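Local coordinates for protein KLLA0E08119p (Kluyveromyces lactis, PDB 3VA7) that probably carboxylates urea with hydrogencarbonate and ATP by way of biotin, this chain being the urea carboxylase part of a longer urea-degrading enzyme, at residues A529-L534 and S697-V702; S606-G611 and T747-S752; P1001-H1006 and L1113-E1118. All blocks are in the same frame, centred on the assembly; numbering follows the deposited sequence.

In the fold
Past the biotin carboxylase region at the N terminus, the chain reaches the carboxyltransferase subdomains A and B, where contact 1 joins strand 529-533 to the turn between strands 691-698 and 701-705. Contact 2 opens within that span, at 606-611, and closes beyond it, at 747-752, so the two loops cross. They touch as well: Arg699 of contact 1 forms a salt bridge with Asp749 of contact 2, and both contacts reach the biotin group. Contact 3 follows in series, tying the segment after strand 997-1001 to helix 1109-1117. Its centre lies about 37 Å from the centre of contact 2, well away from the biotin.

Contact 1 (A529-L534 and S697-V702); sequences ALEITL and SNRFGV. With BTI (5-(hexahydro-2-oxo-1H-thieno[3,4-D]imidazol-6-yl)pentanal), chain B.
Glu531 extends from strand 529-533 toward Arg699, the second residue of a type I turn, Asn698 to Gly701, that forms the two-residue turn of a beta hairpin between strands 691-698 and 701-705. Gly701 N to Asn698 O closes it at 2.8 Å. One salt bridge carries the contact. Arg699 NH1 donates to Glu531 OE1 over 2.8 Å, on the syn side but 35° out of the carboxylate plane. NH1 alone bonds; OE2 stays 3.6 Å from NH1 and is used by Tyr589 OH and Met509 N. The two flat groups are turned 55° apart. Glu531 gets there with CG trans to the main-chain nitrogen (chi1 171°) and an extended chain beyond, while the arginine bends at chi3; the side chains run antiparallel where they meet.

Asn698 OD1 takes the N-H of Phe700 at 3.1 Å, an Asx turn, and its ND2 lies over one face of the Phe700 ring, displaced toward the rim. Phe700 CB and Gly701 CA come within 3.9 Å of C10 of the biotin group, whose carrier is Lys1202.

Arg699 NE forms a salt bridge with Asp749 OD2, and NH1 also donates to Gly507 O. The chemistry thus implies that a strand of one sheet and a biotin-facing turn of another are joined through a shared network of charges and hydrogen bonds.

Contact 2 (S606-G611 and T747-S752); sequences STFAMG and TCDGPS. With BTI (5-(hexahydro-2-oxo-1H-thieno[3,4-D]imidazol-6-yl)pentanal), chain B.
With its CG swung opposite the amide N (chi1 -178°), Phe608 brings the CD1 side of its ring to the carboxylate of Asp749, which a chi1 of -80° puts within reach. The touching atoms are CD1 of Phe608 and OD1 of Asp749, 3.6 Å apart, with CE1 of the ring 4.0 Å from Asp749 CB. Ring and carboxylate planes stand 63° apart, and the oxygen approaches the ring obliquely.

The polar link between the two loops runs through water. One water accepts from Ala609 N at 2.9 Å and donates to Thr607 O and to Asp749 OD2, the last at 2.6 Å. A second accepts from Met610 N at 2.8 Å and gives a longer bond, 3.2 Å, to the same OD2. OD2 also carries the salt bridge from Arg699 NE, and OD1 is taken by Ser506 OG, so both oxygens of this buried carboxylate are engaged. With an alanine in place of Asp749, the guanidinium of Arg699 is likely to lose the acid that holds its NE, and the two waters their shared acceptor.

Asp749 is the third residue of a type I turn from Thr747 to Gly750, and two residues on, Pro751 CG packs 3.6 Å from the biotin sulfur S1. The 606-611 loop lies between strands 587-592 and 626-628, with Thr607 bonded to Val489 of strand 488-490; the 747-752 loop joins strand 742-746, a partner of strand 701-705, to strand 753-754.

Contact 3 (P1001-H1006 and L1113-E1118); sequences PLDPRH and LAWINE
An Asx turn at Asp1003, leading into the short 3-10 segment 1004-1005, meets the indole of Trp1115 on helix 1109-1117. The turn follows strand 997-1001 in the carboxyltransferase subdomain C and D region, so the contact joins the loop that follows a sheet strand to a helix. Trp1115 points its CG directly away from the main-chain N (chi1 -176°), which sends the six-membered ring out toward the turn.

Asp1003 and Pro1004 meet that ring at its edge. CH2 lies 3.5 Å from Asp1003 CG, near the indole plane, with the carboxylate almost perpendicular to it at 86°. Beside it, CZ3 touches Pro1004 CD at 4.1 Å, and this is the apolar part of the contact. CZ2 lies 3.7 Å from Arg1005 NH2, which comes in at a slant.

The carboxylate is held by its own loop. Arg1005 bonds to both oxygens of Asp1003: NE donates within the guanidinium plane to the syn lone pair of OD2, 2.8 Å away, and NH2 gives a longer bond of 3.2 Å to OD1, tilted from the carboxylate plane. The backbone N of Arg1005, likewise tilted, reaches OD2 from its anti side and closes the Asx turn. These three bonds fix the rotation of the acid against the tryptophan edge. NH1 of Arg1005 is hydrogen-bonded to Ser1122 OG on the following helix, 1120-1128.

Contact 1 (A529-L534 and S697-V702)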
loop_
_atom_site.group_PDB
_atom_site.type_symbol
_atom_site.label_atom_id
_atom_site.label_comp_id
_atom_site.label_asym_id
_atom_site.label_seq_id
_atom_site.Cartn_x
_atom_site.Cartn_y
_atom_site.Cartn_z
ATOM N N ALA A 529 11.086 13.561 -3.250
ATOM C CA ALA A 529 10.792 14.548 -4.268
ATOM C C ALA A 529 9.648 13.998 -5.107
ATOM O O ALA A 529 9.282 12.847 -4.918
ATOM C CB ALA A 529 12.047 14.744 -5.138
ATOM N N LEU A 530 9.088 14.779 -6.034
ATOM C CA LEU A 530 8.048 14.215 -6.914
ATOM C C LEU A 530 8.567 13.869 -8.297
ATOM O O LEU A 530 9.265 14.651 -8.935
ATOM C CB LEU A 530 6.836 15.143 -7.057
ATOM C CG LEU A 530 6.098 15.612 -5.777
ATOM C CD1 LEU A 530 5.053 16.678 -6.119
ATOM C CD2 LEU A 530 5.495 14.417 -4.986
ATOM N N GLU A 531 8.237 12.676 -8.757
ATOM C CA GLU A 531 8.452 12.312 -10.132
ATOM C C GLU A 531 7.193 12.677 -10.868
ATOM O O GLU A 531 6.087 12.168 -10.527
ATOM C CB GLU A 531 8.675 10.807 -10.267
ATOM C CG GLU A 531 8.694 10.330 -11.692
ATOM C CD GLU A 531 9.305 8.960 -11.800
ATOM O OE1 GLU A 531 8.549 7.983 -12.023
ATOM O OE2 GLU A 531 10.545 8.837 -11.658
ATOM N N ILE A 532 7.365 13.566 -11.857
ATOM C CA ILE A 532 6.308 13.909 -12.803
ATOM C C ILE A 532 6.485 13.139 -14.089
ATOM O O ILE A 532 7.540 13.169 -14.679
ATOM C CB ILE A 532 6.295 15.423 -13.094
ATOM C CG1 ILE A 532 5.543 16.125 -11.972
ATOM C CG2 ILE A 532 5.585 15.787 -14.417
ATOM C CD1 ILE A 532 6.360 17.010 -11.130
ATOM N N THR A 533 5.424 12.503 -14.544
ATOM C CA THR A 533 5.452 11.773 -15.781
ATOM C C THR A 533 4.449 12.351 -16.789
ATOM O O THR A 533 3.255 12.365 -16.504
ATOM C CB THR A 533 5.011 10.286 -15.549
ATOM O OG1 THR A 533 5.621 9.740 -14.359
ATOM C CG2 THR A 533 5.240 9.408 -16.830
ATOM N N LEU A 534 4.926 12.720 -17.985
ATOM C CA LEU A 534 4.104 13.232 -19.126
ATOM C C LEU A 534 3.430 14.622 -18.952
ATOM O O LEU A 534 3.557 15.440 -19.829
ATOM C CB LEU A 534 3.151 12.201 -19.673
ATOM C CG LEU A 534 3.847 11.044 -20.421
ATOM C CD1 LEU A 534 2.787 9.982 -20.836
ATOM C CD2 LEU A 534 4.680 11.481 -21.628
ATOM N N SER A 697 4.458 0.817 -22.203
ATOM C CA SER A 697 5.682 0.993 -21.443
ATOM C C SER A 697 5.337 1.737 -20.192
ATOM O O SER A 697 4.493 2.597 -20.246
ATOM C CB SER A 697 6.702 1.810 -22.226
ATOM O OG SER A 697 7.211 1.092 -23.322
ATOM N N ASN A 698 5.954 1.407 -19.067
ATOM C CA ASN A 698 5.721 2.148 -17.814
ATOM C C ASN A 698 6.832 1.797 -16.832
ATOM O O ASN A 698 7.836 1.205 -17.239
ATOM C CB ASN A 698 4.331 1.947 -17.184
ATOM C CG ASN A 698 4.066 0.513 -16.748
ATOM O OD1 ASN A 698 4.823 -0.411 -17.033
ATOM N ND2 ASN A 698 2.963 0.319 -16.058
ATOM N N ARG A 699 6.659 2.135 -15.558
ATOM C CA ARG A 699 7.714 1.878 -14.621
ATOM C C ARG A 699 8.004 0.381 -14.435
ATOM O O ARG A 699 9.080 0.016 -13.919
ATOM C CB ARG A 699 7.431 2.575 -13.314
ATOM C CG ARG A 699 7.487 4.113 -13.423
ATOM C CD ARG A 699 6.894 4.755 -12.134
ATOM N NE ARG A 699 7.467 4.132 -10.935
ATOM C CZ ARG A 699 8.552 4.551 -10.272
ATOM N NH1 ARG A 699 9.199 5.670 -10.630
ATOM N NH2 ARG A 699 8.950 3.869 -9.191
ATOM N N PHE A 700 7.129 -0.507 -14.914
ATOM C CA PHE A 700 7.464 -1.921 -14.773
ATOM C C PHE A 700 8.535 -2.254 -15.785
ATOM O O PHE A 700 9.292 -3.234 -15.600
ATOM C CB PHE A 700 6.275 -2.925 -14.950
ATOM C CG PHE A 700 5.008 -2.562 -14.212
ATOM C CD1 PHE A 700 3.779 -2.802 -14.799
ATOM C CD2 PHE A 700 5.038 -1.976 -12.963
ATOM C CE1 PHE A 700 2.597 -2.501 -14.145
ATOM C CE2 PHE A 700 3.840 -1.623 -12.299
ATOM C CZ PHE A 700 2.634 -1.889 -12.900
ATOM N N GLY A 701 8.596 -1.470 -16.866
ATOM C CA GLY A 701 9.475 -1.791 -17.961
ATOM C C GLY A 701 9.029 -1.144 -19.251
ATOM O O GLY A 701 7.870 -0.820 -19.419
ATOM N N VAL A 702 9.969 -0.974 -20.171
ATOM C CA VAL A 702 9.762 -0.225 -21.373
ATOM C C VAL A 702 9.825 -1.181 -22.521
ATOM O O VAL A 702 10.845 -1.757 -22.789
ATOM C CB VAL A 702 10.777 0.942 -21.463
ATOM C CG1 VAL A 702 10.827 1.554 -22.867
ATOM C CG2 VAL A 702 10.408 2.014 -20.379
HETATM C C11 BTI B . 5.756 -4.367 -19.019
HETATM O O11 BTI B . 4.876 -5.131 -19.524
HETATM C C10 BTI B . 7.047 -4.853 -18.293
HETATM C C9 BTI B . 7.061 -6.377 -18.187
HETATM C C8 BTI B . 8.389 -7.007 -17.789
HETATM C C7 BTI B . 8.545 -8.496 -18.160
HETATM C C2 BTI B . 7.392 -9.387 -17.748
HETATM S S1 BTI B . 7.104 -9.382 -16.003
HETATM C C6 BTI B . 6.316 -10.953 -15.999
HETATM C C5 BTI B . 6.825 -11.738 -17.188
HETATM N N3 BTI B . 7.824 -12.584 -16.589
HETATM C C3 BTI B . 9.026 -12.225 -16.955
HETATM O O3 BTI B . 10.118 -12.867 -16.591
HETATM N N2 BTI B . 9.011 -11.185 -17.762
HETATM C C4 BTI B . 7.642 -10.838 -18.124
#

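Contact 2 (S606-G611 and T747-S752)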
loop_
_atom_site.group_PDB
_atom_site.type_symbol
_atom_site.label_atom_id
_atom_site.label_comp_id
_atom_site.label_asym_id
_atom_site.label_seq_id
_atom_site.Cartn_x
_atom_site.Cartn_y
_atom_site.Cartn_z
ATOM N N SER A 606 9.795 5.628 -1.112
ATOM C CA SER A 606 9.402 5.536 -2.509
ATOM C C SER A 606 8.073 4.848 -2.660
ATOM O O SER A 606 7.779 3.870 -1.935
ATOM C CB SER A 606 10.428 4.795 -3.347
ATOM O OG SER A 606 11.540 5.608 -3.589
ATOM N N THR A 607 7.303 5.342 -3.639
ATOM C CA THR A 607 6.030 4.761 -4.004
ATOM C C THR A 607 6.169 3.574 -4.960
ATOM O O THR A 607 6.728 3.709 -6.052
ATOM C CB THR A 607 5.167 5.783 -4.716
ATOM O OG1 THR A 607 5.138 7.025 -3.983
ATOM C CG2 THR A 607 3.772 5.254 -4.900
ATOM N N PHE A 608 5.650 2.409 -4.553
ATOM C CA PHE A 608 5.470 1.286 -5.481
ATOM C C PHE A 608 3.981 1.082 -5.704
ATOM O O PHE A 608 3.332 0.395 -4.912
ATOM C CB PHE A 608 6.073 0.015 -4.914
ATOM C CG PHE A 608 5.961 -1.175 -5.840
ATOM C CD1 PHE A 608 6.131 -1.036 -7.217
ATOM C CD2 PHE A 608 5.717 -2.431 -5.340
ATOM C CE1 PHE A 608 6.004 -2.169 -8.063
ATOM C CE2 PHE A 608 5.611 -3.549 -6.182
ATOM C CZ PHE A 608 5.733 -3.424 -7.538
ATOM N N ALA A 609 3.435 1.674 -6.764
ATOM C CA ALA A 609 1.968 1.827 -6.913
ATOM C C ALA A 609 1.317 0.459 -7.045
ATOM O O ALA A 609 0.435 0.102 -6.271
ATOM C CB ALA A 609 1.640 2.704 -8.076
ATOM N N MET A 610 1.857 -0.358 -7.936
ATOM C CA MET A 610 1.420 -1.756 -8.045
ATOM C C MET A 610 1.147 -2.448 -6.714
ATOM O O MET A 610 0.162 -3.187 -6.607
ATOM C CB MET A 610 2.411 -2.596 -8.888
ATOM C CG MET A 610 1.773 -3.808 -9.599
ATOM S SD MET A 610 3.077 -4.951 -10.131
ATOM C CE MET A 610 2.747 -5.994 -8.766
ATOM N N GLY A 611 2.015 -2.222 -5.726
ATOM C CA GLY A 611 1.914 -2.862 -4.414
ATOM C C GLY A 611 1.260 -1.986 -3.329
ATOM O O GLY A 611 1.261 -2.350 -2.144
ATOM N N THR A 747 12.809 -1.960 -15.611
ATOM C CA THR A 747 13.167 -0.709 -14.960
ATOM C C THR A 747 12.870 -0.736 -13.449
ATOM O O THR A 747 12.588 -1.785 -12.896
ATOM C CB THR A 747 12.410 0.429 -15.645
ATOM O OG1 THR A 747 10.971 0.106 -15.642
ATOM C CG2 THR A 747 12.984 0.655 -17.121
ATOM N N CYS A 748 12.896 0.406 -12.771
ATOM C CA CYS A 748 12.867 0.404 -11.291
ATOM C C CYS A 748 11.622 -0.140 -10.570
ATOM O O CYS A 748 11.696 -0.424 -9.389
ATOM C CB CYS A 748 13.244 1.769 -10.728
ATOM S SG CYS A 748 12.042 3.044 -11.206
ATOM N N ASP A 749 10.476 -0.227 -11.239
ATOM C CA ASP A 749 9.313 -0.954 -10.653
ATOM C C ASP A 749 9.190 -2.359 -11.220
ATOM O O ASP A 749 8.089 -2.914 -11.252
ATOM C CB ASP A 749 8.012 -0.239 -10.871
ATOM C CG ASP A 749 7.799 0.882 -9.880
ATOM O OD1 ASP A 749 8.590 0.980 -8.884
ATOM O OD2 ASP A 749 6.840 1.678 -10.132
ATOM N N GLY A 750 10.308 -2.925 -11.657
ATOM C CA GLY A 750 10.261 -4.080 -12.555
ATOM C C GLY A 750 10.418 -5.449 -11.913
ATOM O O GLY A 750 10.702 -5.537 -10.705
ATOM N N PRO A 751 10.178 -6.516 -12.694
ATOM C CA PRO A 751 10.247 -7.862 -12.148
ATOM C C PRO A 751 11.720 -8.331 -11.891
ATOM O O PRO A 751 12.668 -7.886 -12.524
ATOM C CB PRO A 751 9.628 -8.715 -13.262
ATOM C CG PRO A 751 10.104 -8.017 -14.528
ATOM C CD PRO A 751 10.035 -6.524 -14.161
ATOM N N SER A 752 11.831 -9.351 -11.084
ATOM C CA SER A 752 13.051 -9.766 -10.458
ATOM C C SER A 752 13.274 -11.230 -10.862
ATOM O O SER A 752 14.023 -11.469 -11.826
ATOM C CB SER A 752 12.885 -9.494 -8.963
ATOM O OG SER A 752 12.774 -10.661 -8.220
HETATM C C11 BTI B . 5.756 -4.367 -19.019
HETATM O O11 BTI B . 4.876 -5.131 -19.524
HETATM C C10 BTI B . 7.047 -4.853 -18.293
HETATM C C9 BTI B . 7.061 -6.377 -18.187
HETATM C C8 BTI B . 8.389 -7.007 -17.789
HETATM C C7 BTI B . 8.545 -8.496 -18.160
HETATM C C2 BTI B . 7.392 -9.387 -17.748
HETATM S S1 BTI B . 7.104 -9.382 -16.003
HETATM C C6 BTI B . 6.316 -10.953 -15.999
HETATM C C5 BTI B . 6.825 -11.738 -17.188
HETATM N N3 BTI B . 7.824 -12.584 -16.589
HETATM C C3 BTI B . 9.026 -12.225 -16.955
HETATM O O3 BTI B . 10.118 -12.867 -16.591
HETATM N N2 BTI B . 9.011 -11.185 -17.762
HETATM C C4 BTI B . 7.642 -10.838 -18.124
HETATM O O HOH W 1 5.306 2.992 -8.485
HETATM O O HOH W 2 3.913 0.340 -9.692
#

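Contact 3 (P1001-H1006 and L1113-E1118)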
loop_
_atom_site.group_PDB
_atom_site.type_symbol
_atom_site.label_atom_id
_atom_site.label_comp_id
_atom_site.label_asym_id
_atom_site.label_seq_id
_atom_site.Cartn_x
_atom_site.Cartn_y
_atom_site.Cartn_z
ATOM N N PRO A 1001 6.718 -29.111 -8.774
ATOM C CA PRO A 1001 6.137 -30.199 -8.013
ATOM C C PRO A 1001 7.240 -31.161 -7.545
ATOM O O PRO A 1001 8.240 -31.353 -8.248
ATOM C CB PRO A 1001 5.188 -30.854 -9.026
ATOM C CG PRO A 1001 4.917 -29.819 -10.002
ATOM C CD PRO A 1001 6.171 -29.035 -10.139
ATOM N N LEU A 1002 7.083 -31.710 -6.345
ATOM C CA LEU A 1002 8.069 -32.626 -5.758
ATOM C C LEU A 1002 7.939 -33.980 -6.421
ATOM O O LEU A 1002 8.910 -34.725 -6.508
ATOM C CB LEU A 1002 7.912 -32.716 -4.232
ATOM C CG LEU A 1002 8.521 -31.485 -3.511
ATOM C CD1 LEU A 1002 8.082 -31.366 -2.066
ATOM C CD2 LEU A 1002 10.059 -31.496 -3.609
ATOM N N ASP A 1003 6.746 -34.247 -6.964
ATOM C CA ASP A 1003 6.492 -35.445 -7.756
ATOM C C ASP A 1003 6.836 -35.186 -9.224
ATOM O O ASP A 1003 6.218 -34.343 -9.845
ATOM C CB ASP A 1003 5.027 -35.885 -7.585
ATOM C CG ASP A 1003 4.759 -37.314 -8.104
ATOM O OD1 ASP A 1003 3.832 -37.962 -7.520
ATOM O OD2 ASP A 1003 5.434 -37.783 -9.079
ATOM N N PRO A 1004 7.831 -35.900 -9.780
ATOM C CA PRO A 1004 8.222 -35.654 -11.174
ATOM C C PRO A 1004 7.120 -35.912 -12.199
ATOM O O PRO A 1004 7.153 -35.315 -13.308
ATOM C CB PRO A 1004 9.406 -36.612 -11.379
ATOM C CG PRO A 1004 10.004 -36.697 -9.999
ATOM C CD PRO A 1004 8.770 -36.845 -9.139
ATOM N N ARG A 1005 6.171 -36.776 -11.843
ATOM C CA ARG A 1005 4.979 -37.038 -12.685
ATOM C C ARG A 1005 3.998 -35.870 -12.597
ATOM O O ARG A 1005 2.880 -35.972 -13.113
ATOM C CB ARG A 1005 4.247 -38.334 -12.218
ATOM C CG ARG A 1005 5.186 -39.523 -12.048
ATOM C CD ARG A 1005 4.627 -40.661 -11.205
ATOM N NE ARG A 1005 4.608 -40.425 -9.756
ATOM C CZ ARG A 1005 4.323 -41.382 -8.855
ATOM N NH1 ARG A 1005 4.047 -42.636 -9.265
ATOM N NH2 ARG A 1005 4.297 -41.111 -7.550
ATOM N N HIS A 1006 4.354 -34.788 -11.890
ATOM C CA HIS A 1006 3.437 -33.675 -11.818
ATOM C C HIS A 1006 3.939 -32.554 -12.655
ATOM O O HIS A 1006 3.416 -31.439 -12.616
ATOM C CB HIS A 1006 3.206 -33.241 -10.397
ATOM C CG HIS A 1006 2.235 -34.105 -9.678
ATOM N ND1 HIS A 1006 2.163 -34.167 -8.303
ATOM C CD2 HIS A 1006 1.297 -34.957 -10.150
ATOM C CE1 HIS A 1006 1.221 -35.014 -7.956
ATOM N NE2 HIS A 1006 0.678 -35.508 -9.058
ATOM N N LEU A 1113 14.760 -38.976 -1.575
ATOM C CA LEU A 1113 15.434 -39.872 -2.551
ATOM C C LEU A 1113 14.963 -41.305 -2.416
ATOM O O LEU A 1113 15.052 -42.054 -3.366
ATOM C CB LEU A 1113 16.955 -39.876 -2.388
ATOM C CG LEU A 1113 17.746 -38.732 -3.018
ATOM C CD1 LEU A 1113 19.198 -38.953 -2.598
ATOM C CD2 LEU A 1113 17.601 -38.653 -4.565
ATOM N N ALA A 1114 14.465 -41.661 -1.228
ATOM C CA ALA A 1114 13.939 -42.985 -0.951
ATOM C C ALA A 1114 12.527 -43.096 -1.522
ATOM O O ALA A 1114 12.102 -44.168 -2.007
ATOM C CB ALA A 1114 13.929 -43.272 0.550
ATOM N N TRP A 1115 11.793 -41.994 -1.461
ATOM C CA TRP A 1115 10.500 -41.930 -2.098
ATOM C C TRP A 1115 10.630 -42.048 -3.616
ATOM O O TRP A 1115 9.808 -42.705 -4.242
ATOM C CB TRP A 1115 9.812 -40.655 -1.703
ATOM C CG TRP A 1115 8.472 -40.559 -2.219
ATOM C CD1 TRP A 1115 7.327 -41.032 -1.645
ATOM C CD2 TRP A 1115 8.091 -39.922 -3.425
ATOM N NE1 TRP A 1115 6.239 -40.722 -2.431
ATOM C CE2 TRP A 1115 6.681 -40.042 -3.537
ATOM C CE3 TRP A 1115 8.801 -39.250 -4.431
ATOM C CZ2 TRP A 1115 5.958 -39.505 -4.624
ATOM C CZ3 TRP A 1115 8.085 -38.710 -5.513
ATOM C CH2 TRP A 1115 6.670 -38.846 -5.597
ATOM N N ILE A 1116 11.665 -41.455 -4.209
ATOM C CA ILE A 1116 11.855 -41.608 -5.646
ATOM C C ILE A 1116 12.035 -43.066 -5.951
ATOM O O ILE A 1116 11.444 -43.554 -6.894
ATOM C CB ILE A 1116 12.996 -40.716 -6.261
ATOM C CG1 ILE A 1116 12.448 -39.355 -6.662
ATOM C CG2 ILE A 1116 13.559 -41.302 -7.526
ATOM C CD1 ILE A 1116 11.802 -38.600 -5.518
ATOM N N ASN A 1117 12.816 -43.782 -5.133
ATOM C CA ASN A 1117 12.980 -45.226 -5.354
ATOM C C ASN A 1117 11.695 -46.064 -5.369
ATOM O O ASN A 1117 11.397 -46.667 -6.396
ATOM C CB ASN A 1117 14.068 -45.832 -4.477
ATOM C CG ASN A 1117 15.363 -45.976 -5.230
ATOM O OD1 ASN A 1117 15.604 -46.994 -5.903
ATOM N ND2 ASN A 1117 16.201 -44.927 -5.167
ATOM N N GLU A 1118 10.930 -46.070 -4.280
ATOM C CA GLU A 1118 9.661 -46.799 -4.250
ATOM C C GLU A 1118 8.642 -46.362 -5.346
ATOM O O GLU A 1118 7.436 -46.639 -5.201
ATOM C CB GLU A 1118 8.940 -46.645 -2.892
ATOM C CG GLU A 1118 9.781 -46.427 -1.649
ATOM C CD GLU A 1118 8.954 -45.862 -0.462
ATOM O OE1 GLU A 1118 9.282 -46.194 0.706
ATOM O OE2 GLU A 1118 7.986 -45.084 -0.682
#